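PDB 4ECO: uncharacterized protein from Bacteroides eggerthii DSM 20697, which is of unknown function but, as a leucine-rich repeat protein, probably binds other proteins through its curved solenoid. Local coordinates for residues I101-E106 with Q236-E241; I392-D397 with P424-P429. All coordinates share one frame; numbering follows the deposited sequence.

Interaction 1: I101-E106 with Q236-E241; sequences IGQLTE and QQYKTE
Y238, on helix 233-238, reaches the backbone of G102 and Q103, and it supplies more than half of the surface buried between 101-106 and 236-241. The side chain stands with CG anti to its own carbonyl carbon (chi1 -51°), which directs the ring across the gap. Its CE2 lies 3.6 Å from G102 CA, and the ring meets this backbone obliquely. Beyond the ring, Y238 OH comes 3.0 Å from Q103 N, but the angle is too poor for a hydrogen bond, so this approach counts as packing.

A water in the plane of the ring supplies the polar link. It lies 3.0 Å from Y238 OH and donates to Q103 OE1 at 2.6 Å; a weak third bond goes to Q237 OE1. The Q103 chain starts anti to its backbone N (chi1 173°) and then bends at chi2, which turns the amide toward this water. The same amide is gripped from helix 27-41: NE2 donates to E27 and D31, and OE1 also accepts from K30. R204 bonds G102 O and touches the Y238 side chain.

The contact thus joins two outer connections of the solenoid, the 3-10 turn leading to strand 109-111 and the helix preceding strand 253-257. Short helical turns of this kind on the side away from the parallel strands are typical of the leucine-rich repeat fold.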
# COMPACT_ATOMS: atom_id res chain seq x y z
N ILE A 101 -4.26 -18.05 31.54
CA ILE A 101 -4.86 -17.15 30.56
C ILE A 101 -6.37 -17.48 30.40
O ILE A 101 -7.17 -16.55 30.28
CB ILE A 101 -4.08 -17.18 29.21
CG1 ILE A 101 -4.51 -16.08 28.23
CG2 ILE A 101 -4.03 -18.55 28.54
CD1 ILE A 101 -3.64 -14.85 28.28
N GLY A 102 -6.72 -18.77 30.49
CA GLY A 102 -8.09 -19.30 30.37
C GLY A 102 -9.09 -18.81 31.40
O GLY A 102 -10.30 -18.96 31.21
N GLN A 103 -8.61 -18.19 32.48
CA GLN A 103 -9.43 -17.62 33.55
C GLN A 103 -10.13 -16.34 33.07
O GLN A 103 -11.29 -16.08 33.46
CB GLN A 103 -8.53 -17.32 34.79
CG GLN A 103 -9.19 -16.57 35.95
CD GLN A 103 -10.53 -17.10 36.39
OE1 GLN A 103 -10.75 -18.32 36.53
NE2 GLN A 103 -11.46 -16.19 36.60
N LEU A 104 -9.44 -15.55 32.24
CA LEU A 104 -9.88 -14.26 31.72
C LEU A 104 -10.92 -14.45 30.64
O LEU A 104 -10.68 -14.09 29.49
CB LEU A 104 -8.66 -13.48 31.16
CG LEU A 104 -7.42 -13.35 32.04
CD1 LEU A 104 -6.41 -12.48 31.37
CD2 LEU A 104 -7.76 -12.79 33.39
N THR A 105 -12.08 -15.02 31.01
CA THR A 105 -13.15 -15.37 30.06
C THR A 105 -13.92 -14.15 29.52
O THR A 105 -14.66 -14.28 28.53
CB THR A 105 -14.10 -16.36 30.71
OG1 THR A 105 -14.54 -15.85 31.98
CG2 THR A 105 -13.49 -17.74 30.84
N GLU A 106 -13.73 -12.96 30.11
CA GLU A 106 -14.44 -11.77 29.65
C GLU A 106 -13.63 -11.03 28.62
O GLU A 106 -14.08 -9.99 28.11
CB GLU A 106 -14.80 -10.82 30.83
CG GLU A 106 -15.77 -11.43 31.82
CD GLU A 106 -16.95 -12.18 31.23
OE1 GLU A 106 -17.64 -11.60 30.36
OE2 GLU A 106 -17.19 -13.35 31.63
N GLN A 236 -5.78 -28.79 34.73
CA GLN A 236 -6.53 -29.88 35.35
C GLN A 236 -8.03 -29.60 35.31
O GLN A 236 -8.81 -30.52 35.06
CB GLN A 236 -6.07 -30.14 36.80
CG GLN A 236 -4.58 -30.52 37.00
CD GLN A 236 -4.14 -31.91 36.60
OE1 GLN A 236 -4.66 -32.55 35.66
NE2 GLN A 236 -3.09 -32.39 37.28
N GLN A 237 -8.44 -28.34 35.52
CA GLN A 237 -9.85 -27.96 35.50
C GLN A 237 -10.39 -27.99 34.07
O GLN A 237 -11.39 -28.68 33.83
CB GLN A 237 -10.07 -26.57 36.13
CG GLN A 237 -11.55 -26.17 36.30
CD GLN A 237 -11.78 -24.72 36.65
OE1 GLN A 237 -10.96 -24.04 37.28
NE2 GLN A 237 -12.93 -24.21 36.23
N TYR A 238 -9.72 -27.26 33.14
CA TYR A 238 -10.09 -27.06 31.73
C TYR A 238 -10.01 -28.36 30.92
O TYR A 238 -10.68 -28.46 29.88
CB TYR A 238 -9.21 -26.00 31.06
CG TYR A 238 -9.08 -24.66 31.76
CD1 TYR A 238 -9.94 -24.30 32.80
CD2 TYR A 238 -8.11 -23.74 31.37
CE1 TYR A 238 -9.79 -23.09 33.48
CE2 TYR A 238 -7.95 -22.53 32.04
CZ TYR A 238 -8.81 -22.19 33.07
OH TYR A 238 -8.67 -20.98 33.71
N LYS A 239 -9.24 -29.37 31.42
CA LYS A 239 -9.13 -30.71 30.85
C LYS A 239 -10.48 -31.39 30.77
O LYS A 239 -10.71 -32.19 29.86
CB LYS A 239 -8.17 -31.60 31.67
CG LYS A 239 -6.77 -31.71 31.07
CD LYS A 239 -5.83 -32.49 31.97
CE LYS A 239 -4.42 -32.53 31.42
NZ LYS A 239 -3.51 -33.32 32.29
N THR A 240 -11.38 -31.07 31.71
CA THR A 240 -12.71 -31.67 31.84
C THR A 240 -13.79 -30.77 31.21
O THR A 240 -14.98 -31.07 31.33
CB THR A 240 -13.04 -31.93 33.34
OG1 THR A 240 -13.19 -30.68 34.02
CG2 THR A 240 -12.00 -32.78 34.06
N GLU A 241 -13.36 -29.66 30.56
CA GLU A 241 -14.31 -28.68 30.05
C GLU A 241 -14.66 -28.84 28.57
O GLU A 241 -15.63 -28.20 28.14
CB GLU A 241 -13.81 -27.26 30.31
CG GLU A 241 -14.12 -26.86 31.74
CD GLU A 241 -13.76 -25.47 32.20
OE1 GLU A 241 -13.72 -24.54 31.35
OE2 GLU A 241 -13.56 -25.30 33.42
O HOH W 1 -10.60 -20.85 35.95

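Interaction 2: I392-D397 with P424-P429; sequences IPNIFD and PLDPTP
Two successive connections of the leucine-rich repeat solenoid meet here: the loop containing 392-397 leads into strand 404-408, and the loop containing 424-429 leads into the next parallel strand, 435-439. The bridge between them is the side-chain amide of N394, whose ND2 donates to two acceptors of the later loop. One is D426 OD2, 3.1 Å from N394 ND2 with an N-H...O angle of 150°. The other is the backbone oxygen of P429, a weak bond at 3.2 Å from the same nitrogen.

The two side chains cross at about a right angle, and their amide and carboxylate planes are 75° apart. That twist is unevenly shared: D426 OD2 lies close to the amide plane of N394, whereas ND2 approaches OD2 on its syn side but 33° out of the carboxylate plane. Both residues carry CG anti to the backbone N, and in each the bond to CB points toward the opposite loop; the polar groups meet at the N394 ND2 to D426 OD2 contact.

The two loops belong to adjacent coils of the solenoid and have no regular secondary structure, and N394 joins them. This residue is the centre of an inverse gamma turn, and its OD1 accepts from the backbone N of K431. The amide therefore bonds the later loop through both its oxygen and its nitrogen, which fixes which way round it sits.

The other carboxylate oxygen is held within its own loop. T428 OG1 donates to D426 OD1 at 3.0 Å, coming from above the carboxylate plane, and T428 N adds a weak bond to the same oxygen. These bonds tie D426 OD1 to T428, leaving OD2 as the oxygen that meets N394, while F430 packs against the N394 side chain.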
# COMPACT_ATOMS: atom_id res chain seq x y z
N ILE A 392 -1.24 -5.28 -20.36
CA ILE A 392 -2.19 -4.70 -19.40
C ILE A 392 -3.37 -5.69 -19.33
O ILE A 392 -3.94 -6.02 -20.38
CB ILE A 392 -2.61 -3.26 -19.78
CG1 ILE A 392 -1.39 -2.31 -19.80
CG2 ILE A 392 -3.72 -2.75 -18.83
CD1 ILE A 392 -1.60 -0.98 -20.62
N PRO A 393 -3.72 -6.21 -18.13
CA PRO A 393 -4.77 -7.25 -18.05
C PRO A 393 -6.19 -6.72 -18.29
O PRO A 393 -6.63 -5.75 -17.66
CB PRO A 393 -4.63 -7.80 -16.62
CG PRO A 393 -4.01 -6.68 -15.84
CD PRO A 393 -3.10 -5.97 -16.81
N ASN A 394 -6.92 -7.38 -19.20
CA ASN A 394 -8.30 -7.00 -19.54
C ASN A 394 -9.29 -7.53 -18.47
O ASN A 394 -10.09 -8.42 -18.75
CB ASN A 394 -8.66 -7.52 -20.94
CG ASN A 394 -9.87 -6.86 -21.54
OD1 ASN A 394 -10.34 -5.81 -21.07
ND2 ASN A 394 -10.38 -7.43 -22.62
N ILE A 395 -9.23 -6.96 -17.25
CA ILE A 395 -10.06 -7.36 -16.11
C ILE A 395 -10.88 -6.15 -15.57
O ILE A 395 -11.48 -6.22 -14.48
CB ILE A 395 -9.21 -8.02 -14.97
CG1 ILE A 395 -8.16 -7.06 -14.35
CG2 ILE A 395 -8.58 -9.37 -15.43
CD1 ILE A 395 -7.58 -7.55 -13.03
N PHE A 396 -10.94 -5.08 -16.37
CA PHE A 396 -11.63 -3.85 -15.99
C PHE A 396 -12.65 -3.48 -17.05
O PHE A 396 -12.76 -4.18 -18.06
CB PHE A 396 -10.62 -2.69 -15.80
CG PHE A 396 -9.37 -3.09 -15.06
CD1 PHE A 396 -9.37 -3.21 -13.67
CD2 PHE A 396 -8.19 -3.34 -15.75
CE1 PHE A 396 -8.21 -3.58 -12.98
CE2 PHE A 396 -7.03 -3.72 -15.07
CZ PHE A 396 -7.04 -3.84 -13.69
N ASP A 397 -13.43 -2.40 -16.79
CA ASP A 397 -14.41 -1.91 -17.75
C ASP A 397 -14.46 -0.40 -17.69
O ASP A 397 -14.79 0.17 -16.65
CB ASP A 397 -15.81 -2.51 -17.51
CG ASP A 397 -16.77 -2.42 -18.69
OD1 ASP A 397 -16.47 -1.68 -19.66
OD2 ASP A 397 -17.81 -3.11 -18.66
N PRO A 424 -2.54 -10.10 -27.56
CA PRO A 424 -3.17 -10.23 -28.89
C PRO A 424 -4.02 -11.51 -28.99
O PRO A 424 -4.90 -11.58 -29.84
CB PRO A 424 -1.97 -10.28 -29.85
CG PRO A 424 -0.75 -10.04 -29.02
CD PRO A 424 -1.10 -10.40 -27.62
N LEU A 425 -3.78 -12.48 -28.09
CA LEU A 425 -4.50 -13.75 -28.04
C LEU A 425 -5.75 -13.64 -27.12
O LEU A 425 -6.37 -14.67 -26.82
CB LEU A 425 -3.58 -14.89 -27.56
CG LEU A 425 -2.28 -15.14 -28.34
CD1 LEU A 425 -1.46 -16.22 -27.64
CD2 LEU A 425 -2.54 -15.51 -29.80
N ASP A 426 -6.11 -12.42 -26.67
CA ASP A 426 -7.31 -12.20 -25.87
C ASP A 426 -8.51 -12.33 -26.79
O ASP A 426 -8.55 -11.63 -27.82
CB ASP A 426 -7.26 -10.84 -25.16
CG ASP A 426 -8.30 -10.58 -24.07
OD1 ASP A 426 -9.17 -11.46 -23.82
OD2 ASP A 426 -8.23 -9.51 -23.43
N PRO A 427 -9.45 -13.26 -26.52
CA PRO A 427 -10.60 -13.42 -27.44
C PRO A 427 -11.58 -12.23 -27.35
O PRO A 427 -12.21 -11.85 -28.36
CB PRO A 427 -11.25 -14.73 -26.98
CG PRO A 427 -10.86 -14.86 -25.53
CD PRO A 427 -9.52 -14.21 -25.38
N THR A 428 -11.69 -11.64 -26.14
CA THR A 428 -12.53 -10.49 -25.85
C THR A 428 -11.72 -9.21 -26.12
O THR A 428 -10.58 -9.11 -25.66
CB THR A 428 -13.07 -10.54 -24.41
OG1 THR A 428 -11.98 -10.49 -23.50
CG2 THR A 428 -13.90 -11.78 -24.12
N PRO A 429 -12.25 -8.22 -26.88
CA PRO A 429 -11.47 -6.98 -27.09
C PRO A 429 -11.37 -6.19 -25.79
O PRO A 429 -12.27 -6.26 -24.96
CB PRO A 429 -12.22 -6.23 -28.19
CG PRO A 429 -13.57 -6.85 -28.26
CD PRO A 429 -13.59 -8.15 -27.51

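Overall arrangement
Interactions 1 and 2 follow one another along the chain, the first closing before the second opens, and they do not touch: their centres are 56 Å apart and their nearest atoms about 42 Å. Both tie together connections between the parallel strands of the solenoid, but over different spans. Interaction 1 bridges 130 residues and lies buried, 40 Å from the centre of the chain; interaction 2 spans 27 residues, joins neighbouring coils, and sits at the surface, 25 Å from that centre. Neither contact includes E117 or S192, which bind the sodium ion.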